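PDB 4MU6: kinectin 1 (Kinesin receptor) from Legionella pneumophila, which is a Legionella effector protein of unsettled function, here represented by its long, almost wholly helical N-terminal coiled-coil domain without the rest of the chain. Local coordinates for residues 75-80 with 209-214; 220-225 with 232-237. All blocks are in the same frame, centred on the assembly; numbering follows the deposited sequence.

Contact 1 (75-80 with 209-214)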
ATOM      1  N   ALA A  75       0.016  -1.016  -8.619  1.00 33.43           N
ATOM      2  CA  ALA A  75      -1.421  -1.030  -8.811  1.00 34.20           C
ATOM      3  C   ALA A  75      -1.909   0.415  -8.842  1.00 33.17           C
ATOM      4  O   ALA A  75      -2.694   0.791  -9.707  1.00 41.17           O
ATOM      5  CB  ALA A  75      -2.098  -1.822  -7.707  1.00 31.03           C
ATOM      6  N   GLN A  76      -1.416   1.231  -7.915  1.00 40.84           N
ATOM      7  CA  GLN A  76      -1.778   2.649  -7.906  1.00 41.56           C
ATOM      8  C   GLN A  76      -1.307   3.382  -9.154  1.00 40.89           C
ATOM      9  O   GLN A  76      -2.023   4.254  -9.667  1.00 28.92           O
ATOM     10  CB  GLN A  76      -1.233   3.372  -6.681  1.00 32.03           C
ATOM     11  CG  GLN A  76      -1.656   4.839  -6.619  1.00 26.29           C
ATOM     12  CD  GLN A  76      -3.107   5.020  -6.189  1.00 36.03           C
ATOM     13  OE1 GLN A  76      -3.493   4.625  -5.086  1.00 35.64           O
ATOM     14  NE2 GLN A  76      -3.914   5.641  -7.055  1.00 29.20           N
ATOM     15  N   LEU A  77      -0.099   3.063  -9.620  1.00 39.24           N
ATOM     16  CA  LEU A  77       0.410   3.700 -10.828  1.00 40.37           C
ATOM     17  C   LEU A  77      -0.521   3.398 -11.992  1.00 42.18           C
ATOM     18  O   LEU A  77      -0.971   4.308 -12.685  1.00 34.10           O
ATOM     19  CB  LEU A  77       1.846   3.282 -11.149  1.00 39.60           C
ATOM     20  CG  LEU A  77       2.502   4.091 -12.282  1.00 44.30           C
ATOM     21  CD1 LEU A  77       2.451   5.611 -12.033  1.00 38.35           C
ATOM     22  CD2 LEU A  77       3.944   3.652 -12.527  1.00 43.63           C
ATOM     23  N   ALA A  78      -0.837   2.121 -12.184  1.00 41.29           N
ATOM     24  CA  ALA A  78      -1.788   1.724 -13.222  1.00 45.55           C
ATOM     25  C   ALA A  78      -3.176   2.411 -13.107  1.00 43.11           C
ATOM     26  O   ALA A  78      -3.756   2.814 -14.118  1.00 35.40           O
ATOM     27  CB  ALA A  78      -1.928   0.191 -13.258  1.00 46.69           C
ATOM     28  N   GLU A  79      -3.699   2.547 -11.887  1.00 43.89           N
ATOM     29  CA  GLU A  79      -4.980   3.234 -11.682  1.00 46.19           C
ATOM     30  C   GLU A  79      -4.865   4.673 -12.142  1.00 42.18           C
ATOM     31  O   GLU A  79      -5.759   5.200 -12.801  1.00 41.67           O
ATOM     32  CB  GLU A  79      -5.376   3.242 -10.204  1.00 49.00           C
ATOM     33  CG  GLU A  79      -6.329   2.157  -9.757  1.00 53.31           C
ATOM     34  CD  GLU A  79      -6.683   2.280  -8.283  1.00 62.77           C
ATOM     35  OE1 GLU A  79      -5.932   1.743  -7.435  1.00 64.68           O
ATOM     36  OE2 GLU A  79      -7.704   2.929  -7.970  1.00 71.52           O
ATOM     37  N   ASP A  80      -3.756   5.305 -11.773  1.00 40.94           N
ATOM     38  CA  ASP A  80      -3.525   6.699 -12.119  1.00 37.04           C
ATOM     39  C   ASP A  80      -3.372   6.926 -13.621  1.00 39.49           C
ATOM     40  O   ASP A  80      -3.802   7.964 -14.126  1.00 39.34           O
ATOM     41  CB  ASP A  80      -2.316   7.256 -11.370  1.00 33.41           C
ATOM     42  CG  ASP A  80      -2.611   7.515  -9.913  1.00 30.48           C
ATOM     43  OD1 ASP A  80      -3.743   7.224  -9.490  1.00 40.36           O
ATOM     44  OD2 ASP A  80      -1.711   7.989  -9.181  1.00 27.07           O
ATOM     45  N   GLN A 209       4.889  13.036  -7.232  1.00 38.16           N
ATOM     46  CA  GLN A 209       5.981  13.648  -6.497  1.00 39.09           C
ATOM     47  C   GLN A 209       6.539  12.656  -5.470  1.00 39.56           C
ATOM     48  O   GLN A 209       7.767  12.508  -5.321  1.00 34.63           O
ATOM     49  CB  GLN A 209       5.500  14.907  -5.791  1.00 30.09           C
ATOM     50  CG  GLN A 209       6.597  15.631  -5.024  1.00 25.98           C
ATOM     51  CD  GLN A 209       7.466  16.503  -5.917  1.00 37.17           C
ATOM     52  OE1 GLN A 209       7.273  16.555  -7.133  1.00 41.69           O
ATOM     53  NE2 GLN A 209       8.430  17.196  -5.314  1.00 42.02           N
ATOM     54  N   ALA A 210       5.633  11.971  -4.769  1.00 30.32           N
ATOM     55  CA  ALA A 210       6.036  11.007  -3.748  1.00 28.87           C
ATOM     56  C   ALA A 210       6.850   9.887  -4.368  1.00 31.56           C
ATOM     57  O   ALA A 210       7.762   9.349  -3.737  1.00 35.03           O
ATOM     58  CB  ALA A 210       4.822  10.430  -3.029  1.00 29.49           C
ATOM     59  N   ARG A 211       6.511   9.522  -5.600  1.00 25.84           N
ATOM     60  CA  ARG A 211       7.229   8.445  -6.265  1.00 29.17           C
ATOM     61  C   ARG A 211       8.702   8.788  -6.474  1.00 35.93           C
ATOM     62  O   ARG A 211       9.557   7.906  -6.390  1.00 35.14           O
ATOM     63  CB  ARG A 211       6.554   8.030  -7.577  1.00 34.84           C
ATOM     64  CG  ARG A 211       5.196   7.356  -7.365  1.00 37.11           C
ATOM     65  CD  ARG A 211       4.646   6.758  -8.655  1.00 35.16           C
ATOM     66  NE  ARG A 211       3.265   6.341  -8.471  1.00 38.54           N
ATOM     67  CZ  ARG A 211       2.198   7.069  -8.798  1.00 35.85           C
ATOM     68  NH1 ARG A 211       2.329   8.262  -9.369  1.00 38.84           N
ATOM     69  NH2 ARG A 211       0.993   6.597  -8.563  1.00 34.87           N
ATOM     70  N   ILE A 212       8.996  10.064  -6.727  1.00 35.53           N
ATOM     71  CA  ILE A 212      10.382  10.509  -6.851  1.00 34.89           C
ATOM     72  C   ILE A 212      11.161  10.201  -5.573  1.00 30.25           C
ATOM     73  O   ILE A 212      12.273   9.718  -5.627  1.00 31.64           O
ATOM     74  CB  ILE A 212      10.472  12.027  -7.127  1.00 37.77           C
ATOM     75  CG1 ILE A 212       9.831  12.378  -8.481  1.00 44.76           C
ATOM     76  CG2 ILE A 212      11.911  12.485  -7.053  1.00 31.55           C
ATOM     77  CD1 ILE A 212      10.586  11.820  -9.682  1.00 45.41           C
ATOM     78  N   GLY A 213      10.567  10.486  -4.421  1.00 39.52           N
ATOM     79  CA  GLY A 213      11.210  10.202  -3.154  1.00 37.95           C
ATOM     80  C   GLY A 213      11.316   8.706  -2.912  1.00 39.85           C
ATOM     81  O   GLY A 213      12.377   8.206  -2.532  1.00 34.16           O
ATOM     82  N   TYR A 214      10.222   7.987  -3.146  1.00 32.41           N
ATOM     83  CA  TYR A 214      10.215   6.544  -2.909  1.00 33.72           C
ATOM     84  C   TYR A 214      11.235   5.833  -3.781  1.00 33.63           C
ATOM     85  O   TYR A 214      11.976   4.974  -3.305  1.00 31.51           O
ATOM     86  CB  TYR A 214       8.821   5.948  -3.140  1.00 30.47           C
ATOM     87  CG  TYR A 214       8.775   4.429  -3.092  1.00 35.25           C
ATOM     88  CD1 TYR A 214       8.846   3.744  -1.879  1.00 34.96           C
ATOM     89  CD2 TYR A 214       8.667   3.680  -4.259  1.00 36.08           C
ATOM     90  CE1 TYR A 214       8.797   2.361  -1.831  1.00 37.60           C
ATOM     91  CE2 TYR A 214       8.611   2.289  -4.219  1.00 40.52           C
ATOM     92  CZ  TYR A 214       8.674   1.641  -3.004  1.00 41.31           C
ATOM     93  OH  TYR A 214       8.625   0.272  -2.961  1.00 51.49           O
TER
HETATM   94  O   HOH W   1       0.062   9.787 -10.184  1.00 28.90           O
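The guanidinium of Arg211 takes a methyl group on one face and acidic and water oxygens at its edge. Over the centre of that face sits CD1 of Leu77, 3.6 Å from Arg211 CZ, a greasy cap on a flat cation whose faces make no hydrogen bonds. In the plane lie Asp80 OD2 and a water. Arg211 NH2 points its N-H almost straight at Asp80 OD2 (3.1 Å, 170°), forming a salt bridge, while the water accepts from Arg211 NH1 and donates to the same OD2, closing a ring of bonds. The two charged groups are not coplanar: their planes stand 79° apart, and the guanidinium nitrogen meets OD2 from above the carboxylate plane.

Arginine suits this place because the helix axes of 75-80 and 209-214 run 12.9 Å apart, roughly antiparallel, and its chain, extended from CG to NE, spans the gap. Gln76 puts its CG 3.7 Å from Arg211 NH2. Its chain, bent at chi2 (76°), carries NE2 along its own helix to Asp80 OD1, 2.9 Å away and one turn on; its OE1 accepts from Asn229 ND2 and Ser226 N.

Asp80 OD1 also forms a salt bridge with Arg207, one turn before Arg211 on helix 158-217. With two arginines and an amide around it, the buried carboxylate is probably kept ionised, and its negative charge would offset part of the positive charge of the two arginines where two helices of the coiled-coil domain pass.

Contact 2 (220-225 with 232-237)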
ATOM      1  N   ASP A 220       8.548   6.222   2.330  1.00 35.87           N
ATOM      2  CA  ASP A 220       7.340   6.977   1.987  1.00 41.07           C
ATOM      3  C   ASP A 220       6.554   6.309   0.860  1.00 36.34           C
ATOM      4  O   ASP A 220       6.086   6.980  -0.055  1.00 30.23           O
ATOM      5  CB  ASP A 220       7.679   8.444   1.640  1.00 44.91           C
ATOM      6  CG  ASP A 220       6.424   9.318   1.407  1.00 55.62           C
ATOM      7  OD1 ASP A 220       5.478   9.270   2.227  1.00 52.94           O
ATOM      8  OD2 ASP A 220       6.381  10.041   0.387  1.00 53.28           O
ATOM      9  N   ILE A 221       6.416   4.986   0.919  1.00 31.74           N
ATOM     10  CA  ILE A 221       5.531   4.307  -0.018  1.00 34.55           C
ATOM     11  C   ILE A 221       4.118   4.884   0.090  1.00 28.64           C
ATOM     12  O   ILE A 221       3.434   5.042  -0.920  1.00 27.61           O
ATOM     13  CB  ILE A 221       5.470   2.771   0.208  1.00 34.54           C
ATOM     14  CG1 ILE A 221       4.430   2.123  -0.714  1.00 35.19           C
ATOM     15  CG2 ILE A 221       5.109   2.449   1.651  1.00 32.20           C
ATOM     16  CD1 ILE A 221       4.732   2.212  -2.223  1.00 28.57           C
ATOM     17  N   LEU A 222       3.692   5.224   1.306  1.00 28.70           N
ATOM     18  CA  LEU A 222       2.277   5.547   1.521  1.00 35.96           C
ATOM     19  C   LEU A 222       1.808   6.779   0.761  1.00 41.76           C
ATOM     20  O   LEU A 222       0.650   6.828   0.346  1.00 38.67           O
ATOM     21  CB  LEU A 222       1.934   5.648   3.016  1.00 33.86           C
ATOM     22  CG  LEU A 222       2.078   4.307   3.763  1.00 37.47           C
ATOM     23  CD1 LEU A 222       1.944   4.481   5.268  1.00 36.07           C
ATOM     24  CD2 LEU A 222       1.051   3.318   3.238  1.00 27.90           C
ATOM     25  N   SER A 223       2.696   7.759   0.557  1.00 32.62           N
ATOM     26  CA  SER A 223       2.297   8.985  -0.149  1.00 30.32           C
ATOM     27  C   SER A 223       2.161   8.751  -1.655  1.00 30.35           C
ATOM     28  O   SER A 223       1.684   9.616  -2.379  1.00 29.61           O
ATOM     29  CB  SER A 223       3.243  10.162   0.137  1.00 30.12           C
ATOM     30  OG  SER A 223       3.325  10.456   1.525  1.00 33.33           O
ATOM     31  N   THR A 224       2.554   7.575  -2.132  1.00 31.02           N
ATOM     32  CA  THR A 224       2.279   7.239  -3.527  1.00 34.06           C
ATOM     33  C   THR A 224       0.906   6.574  -3.693  1.00 35.76           C
ATOM     34  O   THR A 224       0.521   6.216  -4.804  1.00 28.94           O
ATOM     35  CB  THR A 224       3.349   6.314  -4.126  1.00 28.56           C
ATOM     36  OG1 THR A 224       3.127   4.967  -3.680  1.00 30.17           O
ATOM     37  CG2 THR A 224       4.753   6.772  -3.702  1.00 38.24           C
ATOM     38  N   LEU A 225       0.177   6.386  -2.594  1.00 38.78           N
ATOM     39  CA  LEU A 225      -1.106   5.675  -2.664  1.00 31.58           C
ATOM     40  C   LEU A 225      -2.273   6.550  -2.231  1.00 31.78           C
ATOM     41  O   LEU A 225      -2.108   7.444  -1.398  1.00 29.94           O
ATOM     42  CB  LEU A 225      -1.075   4.425  -1.785  1.00 25.22           C
ATOM     43  CG  LEU A 225       0.157   3.542  -1.989  1.00 30.08           C
ATOM     44  CD1 LEU A 225       0.250   2.510  -0.882  1.00 27.56           C
ATOM     45  CD2 LEU A 225       0.114   2.878  -3.358  1.00 27.54           C
ATOM     46  N   ILE A 232      -5.277  -0.887   2.343  1.00 45.38           N
ATOM     47  CA  ILE A 232      -5.075  -2.242   1.874  1.00 36.07           C
ATOM     48  C   ILE A 232      -3.625  -2.651   2.106  1.00 38.36           C
ATOM     49  O   ILE A 232      -3.364  -3.746   2.612  1.00 36.21           O
ATOM     50  CB  ILE A 232      -5.514  -2.380   0.406  1.00 41.49           C
ATOM     51  CG1 ILE A 232      -7.037  -2.155   0.314  1.00 40.49           C
ATOM     52  CG2 ILE A 232      -5.117  -3.738  -0.140  1.00 47.01           C
ATOM     53  CD1 ILE A 232      -7.601  -1.976  -1.089  1.00 31.75           C
ATOM     54  N   LEU A 233      -2.689  -1.750   1.794  1.00 31.79           N
ATOM     55  CA  LEU A 233      -1.273  -2.027   1.994  1.00 34.76           C
ATOM     56  C   LEU A 233      -0.952  -2.274   3.463  1.00 36.98           C
ATOM     57  O   LEU A 233      -0.263  -3.251   3.812  1.00 31.98           O
ATOM     58  CB  LEU A 233      -0.389  -0.899   1.460  1.00 36.16           C
ATOM     59  CG  LEU A 233       1.084  -1.046   1.870  1.00 29.17           C
ATOM     60  CD1 LEU A 233       1.702  -2.380   1.380  1.00 23.30           C
ATOM     61  CD2 LEU A 233       1.882   0.133   1.346  1.00 27.01           C
ATOM     62  N   LEU A 234      -1.460  -1.402   4.325  1.00 29.62           N
ATOM     63  CA  LEU A 234      -1.094  -1.490   5.728  1.00 32.18           C
ATOM     64  C   LEU A 234      -1.674  -2.729   6.391  1.00 33.11           C
ATOM     65  O   LEU A 234      -1.053  -3.288   7.294  1.00 37.72           O
ATOM     66  CB  LEU A 234      -1.472  -0.216   6.487  1.00 27.77           C
ATOM     67  CG  LEU A 234      -0.607   1.012   6.153  1.00 35.19           C
ATOM     68  CD1 LEU A 234      -1.207   2.298   6.757  1.00 24.81           C
ATOM     69  CD2 LEU A 234       0.822   0.800   6.631  1.00 37.53           C
ATOM     70  N   ARG A 235      -2.849  -3.182   5.951  1.00 33.74           N
ATOM     71  CA  ARG A 235      -3.408  -4.379   6.574  1.00 35.40           C
ATOM     72  C   ARG A 235      -2.582  -5.611   6.207  1.00 37.75           C
ATOM     73  O   ARG A 235      -2.324  -6.472   7.047  1.00 40.65           O
ATOM     74  CB  ARG A 235      -4.879  -4.598   6.217  1.00 39.37           C
ATOM     75  CG  ARG A 235      -5.430  -5.860   6.863  1.00 46.41           C
ATOM     76  CD  ARG A 235      -6.751  -6.271   6.272  1.00 59.97           C
ATOM     77  NE  ARG A 235      -7.145  -7.617   6.689  1.00 69.09           N
ATOM     78  CZ  ARG A 235      -7.573  -7.930   7.910  1.00 75.00           C
ATOM     79  NH1 ARG A 235      -7.642  -7.000   8.859  1.00 78.10           N
ATOM     80  NH2 ARG A 235      -7.920  -9.179   8.190  1.00 75.82           N
ATOM     81  N   SER A 236      -2.167  -5.685   4.950  1.00 35.67           N
ATOM     82  CA  SER A 236      -1.380  -6.806   4.480  1.00 37.83           C
ATOM     83  C   SER A 236      -0.031  -6.844   5.194  1.00 37.90           C
ATOM     84  O   SER A 236       0.469  -7.914   5.507  1.00 34.64           O
ATOM     85  CB  SER A 236      -1.194  -6.745   2.961  1.00 37.06           C
ATOM     86  OG  SER A 236      -0.515  -5.560   2.584  1.00 44.35           O
ATOM     87  N   ILE A 237       0.544  -5.676   5.472  1.00 31.65           N
ATOM     88  CA  ILE A 237       1.821  -5.640   6.164  1.00 32.78           C
ATOM     89  C   ILE A 237       1.641  -5.985   7.624  1.00 31.76           C
ATOM     90  O   ILE A 237       2.421  -6.754   8.178  1.00 34.13           O
ATOM     91  CB  ILE A 237       2.516  -4.282   6.045  1.00 34.73           C
ATOM     92  CG1 ILE A 237       3.031  -4.084   4.620  1.00 33.61           C
ATOM     93  CG2 ILE A 237       3.662  -4.186   7.043  1.00 32.28           C
ATOM     94  CD1 ILE A 237       3.849  -2.826   4.445  1.00 40.30           C
TER
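Between Ile221 and Leu225 the backbone makes a short 3-10 turn: Thr224 N and Leu225 N bond back to Ile221 O and Leu222 O, each three residues earlier. Facing it is regular helix, where Ile237 N bonds to Leu233 O. The nearest alpha carbons are those of Leu222 and Leu233, 8.4 Å apart, a spacing that side chains must fill.

Polar side chains brace both backbones. Asp220 OD1 accepts from Ser223 OG through its syn lone pair, and Thr224 OG1 gives a second bond to Ile221 O, lying in the carbonyl plane. On the helix, Ser236 OG bonds Leu233 O at 2.6 Å, tilted 32° from the carbonyl plane. Small hydroxyl residues suit these positions because they reach a carbonyl or carboxylate close by.

The segments belong to a helix-loop-helix: 220-225 lies in the connection between helices 158-217 and 227-273, and the second helix, from its second turn on, runs past it. Helix 43-105 lies beside both, with Glu69 touching Ile221 and Ser72 touching Leu233.

Branched aliphatic side chains make the join. Leu233, with CG anti to its backbone nitrogen (chi1 170°), sends CD2 among three neighbours: CD1 of Leu225 at 3.6 Å, CD2 of Leu222 at 3.8 Å and CG1 of Ile221 also at 3.8 Å. Leu225 meets it at about a right angle, whereas the other two come in on a slant. Leucine fits here because its side chain is long enough to carry a methyl, CD2, out from the helix to all three. Toward the surface, Leu222 also lies across Leu234, its CD1 4.1 Å from both Leu234 CD1 and CD2.

Overall arrangement
The centres of contact 1 and contact 2 lie 11 Å apart near the middle of the elongated chain, and the contacts follow one another in sequence. Contact 1 ties helix 43-105 to the end part of helix 158-217; contact 2 then packs the following loop against the start of helix 227-273. They touch directly: Gln76 CG approaches Thr224 O to 3.2 Å, and Ala210 CB approaches Ser223 O to 3.3 Å. The loop doubles back between helices 158-217 and 227-273, which run in roughly the same direction, both against helix 43-105 of the coiled-coil domain; a polar join and an apolar one thus meet at it.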